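Local coordinates for protein amine Dehydrogenase (PDB 1JMX) that forms the beta-propeller subunit of a haem-containing bacterial amine dehydrogenase, which probably oxidises primary amines and passes the electrons to haem c, at residues B[142-152]-B[163-174]; B[58-66]-B[89-97]. All coordinates share one frame; numbering follows the deposited sequence.

Contact 1 (B[142-152]-B[163-174]); sequences RTFPMPRQVYL and VAGPDIYKMDVK
Tyr151 and Ala164 meet twice, through backbone and through side chain. The Tyr151 N-H donates to Ala164 O (2.8 Å, 166°), and Ala164 N returns a bond to Leu152 O. Beside these bonds the Ala164 methyl lies over one face of the Tyr151 ring, a CH-pi contact with CB 3.8 Å from the centroid. The ring is brought there by a chi1 of 52°, which sets CG between the backbone N and the carbonyl carbon. A water joins Tyr151 OH to Gly165 O. Next to this, Val150 CG1 presses tightly on Val163 CG1 (3.4 Å), and the Met146 methyl meets the same valine tip to tip. Met146 SD also lies 3.6 Å from Met171 CE, the two thioether chains crossing obliquely. The contact thus joins two neighbouring antiparallel sheets of the beta-propeller: strand 142-145 lies against Met171 and the turn beyond it, and the loop after Pro145 against strands 161-164 and 168-171. Farther along, the edge of the Phe144 ring faces Lys174 O, and Arg142 NH1 lies very close to Val173 O in a weak and doubtful bond, while NH2 forms a salt bridge with Glu105. Asp172 OD2 accepts from Lys174 N in an Asx turn.

Contact 2 (B[58-66]-B[89-97]); sequences YVLNNHYGD and EVGRSMYSF
The rings of Tyr64 and Tyr95 form a T-shaped pair, with the edge of Tyr64 directed at the face of Tyr95, planes at 84° and centroids 5.3 Å apart. Tyr64 CE2 makes the closest carbon approach, 3.5 Å from Tyr95 CE1, and Tyr64 OH donates to Tyr95 OH (2.8 Å). Thr341 OG1 is a second partner of Tyr95 OH, which therefore sits in two hydrogen bonds. With CG anti to the carbonyl carbon (chi1 -53°), the Tyr64 ring also lays its edge beside Ser93 O, 3.3 Å from CD2. A phenylalanine here would probably leave Tyr95 OH without the donor it has in Tyr64. In the backbone, Ser93 N binds Tyr64 O in the carbonyl plane (2.9 Å), and a water bridges Gly65 O and Gly91 O. The bent Arg92 chain sets one guanidinium face against His63 O, with Arg92 NE 3.5 Å from that oxygen. Leu60 CD1 packs against Ser93 O and Tyr95 CA. A classic beta bulge sets Gly65 and Asp66 opposite Asn61, where strand 56-61 turns into strand 66-71; this turn of one propeller sheet rests against strand 89-99 of the next, which pairs with strand 105-115.

Both contacts are largely buried, and each joins neighbouring sheets of the propeller; the five-stranded sheet takes part in both, offering strand 142-145 to contact 1 and strand 89-99 to contact 2. Contact 1 is mostly apolar, with two straight backbone bonds at one end and partly exposed charged groups at the other. Contact 2 buries less surface and sets a hydroxyl pair, a backbone bond and a bridging water alongside an edge-to-face ring pair. Its Arg92 side chain is about 13 Å from haem c. The contacts touch directly, Tyr151 and Leu152 packing on residues 94-96. The Amine Dehydrogenase chain adjoins both, its Tyr135 packing on Tyr151 and Met94, and a further protein chain packs on contact 2.

Contact 1 (B[142-152]-B[163-174])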
loop_
_atom_site.group_PDB
_atom_site.type_symbol
_atom_site.label_atom_id
_atom_site.label_comp_id
_atom_site.label_asym_id
_atom_site.label_seq_id
_atom_site.Cartn_x
_atom_site.Cartn_y
_atom_site.Cartn_z
ATOM N N ARG B 142 -20.775 -33.857 -1.143
ATOM C CA ARG B 142 -19.577 -34.525 -0.658
ATOM C C ARG B 142 -18.570 -33.430 -0.320
ATOM O O ARG B 142 -18.527 -32.415 -0.997
ATOM C CB ARG B 142 -19.012 -35.391 -1.783
ATOM C CG ARG B 142 -18.355 -36.682 -1.359
ATOM C CD ARG B 142 -17.805 -37.411 -2.588
ATOM N NE ARG B 142 -18.777 -37.406 -3.666
ATOM C CZ ARG B 142 -18.528 -37.015 -4.909
ATOM N NH1 ARG B 142 -17.327 -36.600 -5.272
ATOM N NH2 ARG B 142 -19.512 -36.977 -5.782
ATOM N N THR B 143 -17.822 -33.596 0.764
ATOM C CA THR B 143 -16.802 -32.619 1.135
ATOM C C THR B 143 -15.597 -33.298 1.760
ATOM O O THR B 143 -15.730 -34.269 2.498
ATOM C CB THR B 143 -17.337 -31.402 2.009
ATOM O OG1 THR B 143 -16.536 -31.223 3.184
ATOM C CG2 THR B 143 -18.776 -31.554 2.382
ATOM N N PHE B 144 -14.417 -32.814 1.400
ATOM C CA PHE B 144 -13.173 -33.383 1.885
ATOM C C PHE B 144 -12.266 -32.279 2.384
ATOM O O PHE B 144 -12.479 -31.113 2.072
ATOM C CB PHE B 144 -12.431 -34.083 0.744
ATOM C CG PHE B 144 -13.267 -35.035 -0.043
ATOM C CD1 PHE B 144 -13.841 -34.637 -1.244
ATOM C CD2 PHE B 144 -13.448 -36.342 0.389
ATOM C CE1 PHE B 144 -14.588 -35.538 -2.011
ATOM C CE2 PHE B 144 -14.189 -37.247 -0.366
ATOM C CZ PHE B 144 -14.759 -36.844 -1.569
ATOM N N PRO B 145 -11.255 -32.634 3.194
ATOM C CA PRO B 145 -10.308 -31.646 3.719
ATOM C C PRO B 145 -9.299 -31.264 2.635
ATOM O O PRO B 145 -8.911 -32.094 1.810
ATOM C CB PRO B 145 -9.640 -32.390 4.876
ATOM C CG PRO B 145 -9.680 -33.813 4.427
ATOM C CD PRO B 145 -11.060 -33.945 3.841
ATOM N N MET B 146 -8.905 -29.998 2.621
ATOM C CA MET B 146 -7.951 -29.503 1.638
ATOM C C MET B 146 -6.806 -28.749 2.299
ATOM O O MET B 146 -6.951 -28.223 3.405
ATOM C CB MET B 146 -8.643 -28.548 0.651
ATOM C CG MET B 146 -9.608 -29.203 -0.309
ATOM S SD MET B 146 -8.755 -30.311 -1.424
ATOM C CE MET B 146 -8.040 -29.138 -2.603
ATOM N N PRO B 147 -5.623 -28.769 1.672
ATOM C CA PRO B 147 -4.506 -28.037 2.269
ATOM C C PRO B 147 -4.702 -26.535 2.005
ATOM O O PRO B 147 -5.557 -26.146 1.208
ATOM C CB PRO B 147 -3.285 -28.608 1.537
ATOM C CG PRO B 147 -3.831 -29.073 0.220
ATOM C CD PRO B 147 -5.164 -29.670 0.597
ATOM N N ARG B 148 -3.966 -25.701 2.728
ATOM C CA ARG B 148 -4.050 -24.252 2.552
ATOM C C ARG B 148 -3.361 -23.805 1.281
ATOM O O ARG B 148 -2.580 -24.552 0.700
ATOM C CB ARG B 148 -3.385 -23.515 3.711
ATOM C CG ARG B 148 -4.106 -23.637 5.000
ATOM C CD ARG B 148 -4.075 -22.334 5.746
ATOM N NE ARG B 148 -5.288 -22.258 6.527
ATOM C CZ ARG B 148 -6.348 -21.534 6.203
ATOM N NH1 ARG B 148 -6.360 -20.774 5.125
ATOM N NH2 ARG B 148 -7.452 -21.686 6.898
ATOM N N GLN B 149 -3.640 -22.560 0.897
ATOM C CA GLN B 149 -3.064 -21.910 -0.274
ATOM C C GLN B 149 -3.341 -22.590 -1.612
ATOM O O GLN B 149 -2.516 -22.563 -2.527
ATOM C CB GLN B 149 -1.567 -21.675 -0.050
ATOM C CG GLN B 149 -1.281 -20.773 1.159
ATOM C CD GLN B 149 0.159 -20.848 1.650
ATOM O OE1 GLN B 149 0.730 -21.932 1.785
ATOM N NE2 GLN B 149 0.742 -19.694 1.946
ATOM N N VAL B 150 -4.530 -23.176 -1.724
ATOM C CA VAL B 150 -4.957 -23.836 -2.947
ATOM C C VAL B 150 -5.691 -22.816 -3.814
ATOM O O VAL B 150 -6.473 -22.017 -3.313
ATOM C CB VAL B 150 -5.878 -25.060 -2.643
ATOM C CG1 VAL B 150 -6.682 -25.461 -3.871
ATOM C CG2 VAL B 150 -5.043 -26.241 -2.147
ATOM N N TYR B 151 -5.372 -22.801 -5.107
ATOM C CA TYR B 151 -6.016 -21.902 -6.054
ATOM C C TYR B 151 -6.553 -22.685 -7.262
ATOM O O TYR B 151 -7.423 -23.527 -7.080
ATOM C CB TYR B 151 -5.103 -20.716 -6.424
ATOM C CG TYR B 151 -3.700 -21.057 -6.898
ATOM C CD1 TYR B 151 -3.341 -20.892 -8.239
ATOM C CD2 TYR B 151 -2.730 -21.538 -6.015
ATOM C CE1 TYR B 151 -2.064 -21.201 -8.687
ATOM C CE2 TYR B 151 -1.447 -21.849 -6.459
ATOM C CZ TYR B 151 -1.125 -21.681 -7.800
ATOM O OH TYR B 151 0.122 -22.030 -8.275
ATOM N N LEU B 152 -6.035 -22.458 -8.466
ATOM C CA LEU B 152 -6.503 -23.156 -9.669
ATOM C C LEU B 152 -6.607 -24.690 -9.615
ATOM O O LEU B 152 -5.750 -25.372 -9.059
ATOM C CB LEU B 152 -5.655 -22.764 -10.877
ATOM C CG LEU B 152 -5.659 -21.288 -11.249
ATOM C CD1 LEU B 152 -4.856 -21.100 -12.515
ATOM C CD2 LEU B 152 -7.073 -20.807 -11.439
ATOM N N VAL B 163 -4.905 -30.143 -8.585
ATOM C CA VAL B 163 -5.026 -29.007 -7.686
ATOM C C VAL B 163 -3.731 -28.232 -7.500
ATOM O O VAL B 163 -2.727 -28.778 -7.056
ATOM C CB VAL B 163 -5.503 -29.498 -6.291
ATOM C CG1 VAL B 163 -5.597 -28.350 -5.319
ATOM C CG2 VAL B 163 -6.842 -30.216 -6.415
ATOM N N ALA B 164 -3.772 -26.946 -7.818
ATOM C CA ALA B 164 -2.617 -26.082 -7.653
ATOM C C ALA B 164 -2.616 -25.536 -6.226
ATOM O O ALA B 164 -3.565 -24.881 -5.800
ATOM C CB ALA B 164 -2.654 -24.941 -8.665
ATOM N N GLY B 165 -1.576 -25.882 -5.477
ATOM C CA GLY B 165 -1.427 -25.413 -4.109
ATOM C C GLY B 165 0.061 -25.245 -3.890
ATOM O O GLY B 165 0.759 -24.910 -4.841
ATOM N N PRO B 166 0.582 -25.419 -2.663
ATOM C CA PRO B 166 2.032 -25.272 -2.445
ATOM C C PRO B 166 2.745 -26.165 -3.463
ATOM O O PRO B 166 3.802 -25.819 -3.974
ATOM C CB PRO B 166 2.206 -25.782 -1.018
ATOM C CG PRO B 166 0.937 -25.303 -0.359
ATOM C CD PRO B 166 -0.126 -25.651 -1.391
ATOM N N ASP B 167 2.118 -27.307 -3.750
ATOM C CA ASP B 167 2.571 -28.270 -4.748
ATOM C C ASP B 167 1.326 -28.566 -5.592
ATOM O O ASP B 167 0.209 -28.224 -5.202
ATOM C CB ASP B 167 3.039 -29.578 -4.099
ATOM C CG ASP B 167 4.360 -29.439 -3.354
ATOM O OD1 ASP B 167 5.278 -28.729 -3.828
ATOM O OD2 ASP B 167 4.490 -30.076 -2.291
ATOM N N ILE B 168 1.519 -29.129 -6.778
ATOM C CA ILE B 168 0.382 -29.491 -7.613
ATOM C C ILE B 168 0.011 -30.901 -7.153
ATOM O O ILE B 168 0.881 -31.770 -7.031
ATOM C CB ILE B 168 0.731 -29.508 -9.121
ATOM C CG1 ILE B 168 1.329 -28.165 -9.539
ATOM C CG2 ILE B 168 -0.515 -29.813 -9.960
ATOM C CD1 ILE B 168 0.447 -26.991 -9.270
ATOM N N TYR B 169 -1.266 -31.098 -6.840
ATOM C CA TYR B 169 -1.767 -32.378 -6.376
ATOM C C TYR B 169 -2.684 -33.039 -7.387
ATOM O O TYR B 169 -3.262 -32.386 -8.243
ATOM C CB TYR B 169 -2.547 -32.203 -5.077
ATOM C CG TYR B 169 -1.846 -31.378 -4.043
ATOM C CD1 TYR B 169 -2.311 -30.109 -3.718
ATOM C CD2 TYR B 169 -0.728 -31.869 -3.372
ATOM C CE1 TYR B 169 -1.689 -29.351 -2.751
ATOM C CE2 TYR B 169 -0.094 -31.114 -2.400
ATOM C CZ TYR B 169 -0.582 -29.859 -2.096
ATOM O OH TYR B 169 0.021 -29.108 -1.122
ATOM N N LYS B 170 -2.781 -34.358 -7.281
ATOM C CA LYS B 170 -3.646 -35.155 -8.129
ATOM C C LYS B 170 -4.625 -35.713 -7.113
ATOM O O LYS B 170 -4.246 -36.461 -6.217
ATOM C CB LYS B 170 -2.852 -36.268 -8.790
ATOM C CG LYS B 170 -3.663 -37.114 -9.745
ATOM C CD LYS B 170 -2.797 -38.217 -10.319
ATOM C CE LYS B 170 -3.616 -39.162 -11.165
ATOM N NZ LYS B 170 -4.285 -38.415 -12.263
ATOM N N MET B 171 -5.889 -35.342 -7.243
ATOM C CA MET B 171 -6.881 -35.765 -6.270
ATOM C C MET B 171 -8.032 -36.611 -6.786
ATOM O O MET B 171 -8.569 -36.369 -7.864
ATOM C CB MET B 171 -7.422 -34.530 -5.544
ATOM C CG MET B 171 -8.480 -34.801 -4.503
ATOM S SD MET B 171 -8.963 -33.278 -3.721
ATOM C CE MET B 171 -9.303 -33.850 -2.097
ATOM N N ASP B 172 -8.377 -37.621 -5.989
ATOM C CA ASP B 172 -9.480 -38.527 -6.266
ATOM C C ASP B 172 -10.704 -37.841 -5.664
ATOM O O ASP B 172 -10.776 -37.671 -4.452
ATOM C CB ASP B 172 -9.239 -39.858 -5.555
ATOM C CG ASP B 172 -10.255 -40.920 -5.929
ATOM O OD1 ASP B 172 -9.874 -42.105 -5.986
ATOM O OD2 ASP B 172 -11.433 -40.595 -6.160
ATOM N N VAL B 173 -11.669 -37.474 -6.504
ATOM C CA VAL B 173 -12.870 -36.791 -6.028
ATOM C C VAL B 173 -13.890 -37.675 -5.309
ATOM O O VAL B 173 -14.887 -37.171 -4.806
ATOM C CB VAL B 173 -13.569 -35.958 -7.151
ATOM C CG1 VAL B 173 -12.614 -34.942 -7.721
ATOM C CG2 VAL B 173 -14.098 -36.842 -8.249
ATOM N N LYS B 174 -13.637 -38.983 -5.256
ATOM C CA LYS B 174 -14.537 -39.924 -4.571
ATOM C C LYS B 174 -14.058 -40.186 -3.147
ATOM O O LYS B 174 -14.855 -40.186 -2.205
ATOM C CB LYS B 174 -14.632 -41.256 -5.329
ATOM C CG LYS B 174 -15.624 -41.268 -6.484
ATOM C CD LYS B 174 -15.382 -40.083 -7.417
ATOM C CE LYS B 174 -16.361 -40.018 -8.575
ATOM N NZ LYS B 174 -16.212 -38.717 -9.313
HETATM O O HOH W 1 1.738 -23.028 -6.327
#

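Contact 2 (B[58-66]-B[89-97])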
loop_
_atom_site.group_PDB
_atom_site.type_symbol
_atom_site.label_atom_id
_atom_site.label_comp_id
_atom_site.label_asym_id
_atom_site.label_seq_id
_atom_site.Cartn_x
_atom_site.Cartn_y
_atom_site.Cartn_z
ATOM N N TYR B 58 -19.704 -21.901 -16.467
ATOM C CA TYR B 58 -19.745 -21.859 -15.010
ATOM C C TYR B 58 -18.837 -20.717 -14.574
ATOM O O TYR B 58 -17.683 -20.646 -14.991
ATOM C CB TYR B 58 -19.336 -23.201 -14.398
ATOM C CG TYR B 58 -20.413 -24.256 -14.556
ATOM C CD1 TYR B 58 -20.432 -25.100 -15.668
ATOM C CD2 TYR B 58 -21.429 -24.387 -13.610
ATOM C CE1 TYR B 58 -21.432 -26.043 -15.830
ATOM C CE2 TYR B 58 -22.436 -25.326 -13.767
ATOM C CZ TYR B 58 -22.432 -26.155 -14.880
ATOM O OH TYR B 58 -23.428 -27.095 -15.041
ATOM N N VAL B 59 -19.390 -19.815 -13.761
ATOM C CA VAL B 59 -18.694 -18.609 -13.306
ATOM C C VAL B 59 -18.583 -18.398 -11.794
ATOM O O VAL B 59 -19.581 -18.460 -11.072
ATOM C CB VAL B 59 -19.392 -17.342 -13.902
ATOM C CG1 VAL B 59 -18.552 -16.091 -13.669
ATOM C CG2 VAL B 59 -19.669 -17.530 -15.389
ATOM N N LEU B 60 -17.361 -18.142 -11.328
ATOM C CA LEU B 60 -17.098 -17.852 -9.917
ATOM C C LEU B 60 -17.363 -16.354 -9.858
ATOM O O LEU B 60 -16.647 -15.571 -10.481
ATOM C CB LEU B 60 -15.631 -18.115 -9.567
ATOM C CG LEU B 60 -15.225 -18.537 -8.150
ATOM C CD1 LEU B 60 -13.846 -17.969 -7.854
ATOM C CD2 LEU B 60 -16.220 -18.096 -7.097
ATOM N N ASN B 61 -18.414 -15.969 -9.149
ATOM C CA ASN B 61 -18.794 -14.572 -9.055
ATOM C C ASN B 61 -19.238 -14.197 -7.648
ATOM O O ASN B 61 -18.971 -14.919 -6.688
ATOM C CB ASN B 61 -19.931 -14.298 -10.041
ATOM C CG ASN B 61 -19.683 -13.075 -10.902
ATOM O OD1 ASN B 61 -18.599 -12.486 -10.885
ATOM N ND2 ASN B 61 -20.690 -12.690 -11.664
ATOM N N ASN B 62 -19.892 -13.045 -7.545
ATOM C CA ASN B 62 -20.412 -12.523 -6.284
ATOM C C ASN B 62 -19.355 -12.435 -5.191
ATOM O O ASN B 62 -19.547 -12.916 -4.071
ATOM C CB ASN B 62 -21.599 -13.358 -5.810
ATOM C CG ASN B 62 -22.578 -12.557 -4.991
ATOM O OD1 ASN B 62 -22.832 -11.389 -5.279
ATOM N ND2 ASN B 62 -23.136 -13.174 -3.965
ATOM N N HIS B 63 -18.225 -11.831 -5.548
ATOM C CA HIS B 63 -17.106 -11.638 -4.636
ATOM C C HIS B 63 -16.486 -12.925 -4.106
ATOM O O HIS B 63 -16.295 -13.086 -2.898
ATOM C CB HIS B 63 -17.511 -10.701 -3.492
ATOM C CG HIS B 63 -18.086 -9.403 -3.962
ATOM N ND1 HIS B 63 -17.320 -8.419 -4.548
ATOM C CD2 HIS B 63 -19.359 -8.947 -3.983
ATOM C CE1 HIS B 63 -18.096 -7.416 -4.914
ATOM N NE2 HIS B 63 -19.338 -7.712 -4.582
ATOM N N TYR B 64 -16.176 -13.834 -5.031
ATOM C CA TYR B 64 -15.536 -15.117 -4.723
ATOM C C TYR B 64 -16.320 -15.999 -3.749
ATOM O O TYR B 64 -15.734 -16.825 -3.053
ATOM C CB TYR B 64 -14.126 -14.874 -4.159
ATOM C CG TYR B 64 -13.235 -13.997 -5.024
ATOM C CD1 TYR B 64 -13.464 -12.624 -5.136
ATOM C CD2 TYR B 64 -12.168 -14.545 -5.736
ATOM C CE1 TYR B 64 -12.662 -11.824 -5.933
ATOM C CE2 TYR B 64 -11.357 -13.751 -6.537
ATOM C CZ TYR B 64 -11.609 -12.392 -6.634
ATOM O OH TYR B 64 -10.822 -11.609 -7.449
ATOM N N GLY B 65 -17.641 -15.848 -3.717
ATOM C CA GLY B 65 -18.436 -16.636 -2.794
ATOM C C GLY B 65 -19.540 -17.502 -3.369
ATOM O O GLY B 65 -20.264 -18.139 -2.606
ATOM N N ASP B 66 -19.672 -17.533 -4.696
ATOM C CA ASP B 66 -20.713 -18.316 -5.364
ATOM C C ASP B 66 -20.277 -18.792 -6.746
ATOM O O ASP B 66 -19.382 -18.216 -7.351
ATOM C CB ASP B 66 -21.976 -17.467 -5.565
ATOM C CG ASP B 66 -22.592 -17.002 -4.271
ATOM O OD1 ASP B 66 -23.519 -17.675 -3.786
ATOM O OD2 ASP B 66 -22.164 -15.959 -3.747
ATOM N N GLU B 89 -20.262 -19.535 9.110
ATOM C CA GLU B 89 -19.010 -19.407 8.374
ATOM C C GLU B 89 -19.212 -18.745 7.022
ATOM O O GLU B 89 -20.255 -18.893 6.391
ATOM C CB GLU B 89 -18.354 -20.783 8.173
ATOM C CG GLU B 89 -17.560 -21.284 9.366
ATOM C CD GLU B 89 -17.125 -22.738 9.239
ATOM O OE1 GLU B 89 -16.841 -23.206 8.115
ATOM O OE2 GLU B 89 -17.055 -23.418 10.280
ATOM N N VAL B 90 -18.214 -17.971 6.608
ATOM C CA VAL B 90 -18.230 -17.301 5.316
ATOM C C VAL B 90 -17.166 -18.000 4.466
ATOM O O VAL B 90 -16.002 -18.081 4.858
ATOM C CB VAL B 90 -17.907 -15.786 5.441
ATOM C CG1 VAL B 90 -17.925 -15.125 4.063
ATOM C CG2 VAL B 90 -18.915 -15.106 6.359
ATOM N N GLY B 91 -17.587 -18.543 3.330
ATOM C CA GLY B 91 -16.674 -19.247 2.452
ATOM C C GLY B 91 -16.277 -18.510 1.187
ATOM O O GLY B 91 -17.121 -17.999 0.450
ATOM N N ARG B 92 -14.977 -18.498 0.922
ATOM C CA ARG B 92 -14.429 -17.844 -0.256
ATOM C C ARG B 92 -13.585 -18.806 -1.083
ATOM O O ARG B 92 -12.889 -19.659 -0.551
ATOM C CB ARG B 92 -13.563 -16.655 0.148
ATOM C CG ARG B 92 -14.155 -15.318 -0.200
ATOM C CD ARG B 92 -14.985 -14.760 0.925
ATOM N NE ARG B 92 -16.259 -14.266 0.415
ATOM C CZ ARG B 92 -16.791 -13.085 0.714
ATOM N NH1 ARG B 92 -16.163 -12.241 1.526
ATOM N NH2 ARG B 92 -17.978 -12.768 0.218
ATOM N N SER B 93 -13.635 -18.646 -2.394
ATOM C CA SER B 93 -12.856 -19.487 -3.282
ATOM C C SER B 93 -11.820 -18.638 -4.047
ATOM O O SER B 93 -12.179 -17.744 -4.809
ATOM C CB SER B 93 -13.790 -20.216 -4.246
ATOM O OG SER B 93 -13.061 -20.975 -5.188
ATOM N N MET B 94 -10.538 -18.911 -3.817
ATOM C CA MET B 94 -9.466 -18.180 -4.490
ATOM C C MET B 94 -9.255 -18.744 -5.891
ATOM O O MET B 94 -8.250 -19.408 -6.152
ATOM C CB MET B 94 -8.163 -18.273 -3.684
ATOM C CG MET B 94 -7.108 -17.241 -4.060
ATOM S SD MET B 94 -7.664 -15.537 -3.800
ATOM C CE MET B 94 -8.497 -15.690 -2.238
ATOM N N TYR B 95 -10.211 -18.470 -6.783
ATOM C CA TYR B 95 -10.181 -18.951 -8.168
ATOM C C TYR B 95 -10.138 -20.487 -8.230
ATOM O O TYR B 95 -9.728 -21.052 -9.243
ATOM C CB TYR B 95 -8.970 -18.371 -8.914
ATOM C CG TYR B 95 -8.981 -16.869 -9.043
ATOM C CD1 TYR B 95 -8.368 -16.060 -8.086
ATOM C CD2 TYR B 95 -9.617 -16.254 -10.108
ATOM C CE1 TYR B 95 -8.394 -14.676 -8.186
ATOM C CE2 TYR B 95 -9.650 -14.868 -10.222
ATOM C CZ TYR B 95 -9.041 -14.084 -9.258
ATOM O OH TYR B 95 -9.109 -12.713 -9.356
ATOM N N SER B 96 -10.608 -21.146 -7.168
ATOM C CA SER B 96 -10.570 -22.603 -7.074
ATOM C C SER B 96 -11.880 -23.332 -7.334
ATOM O O SER B 96 -12.632 -23.612 -6.406
ATOM C CB SER B 96 -10.004 -23.028 -5.714
ATOM N N PHE B 97 -12.117 -23.670 -8.598
ATOM C CA PHE B 97 -13.315 -24.399 -9.026
ATOM C C PHE B 97 -12.995 -25.183 -10.309
ATOM O O PHE B 97 -12.095 -24.810 -11.061
ATOM C CB PHE B 97 -14.511 -23.447 -9.245
HETATM O O HOH W 2 -19.928 -17.727 0.051
#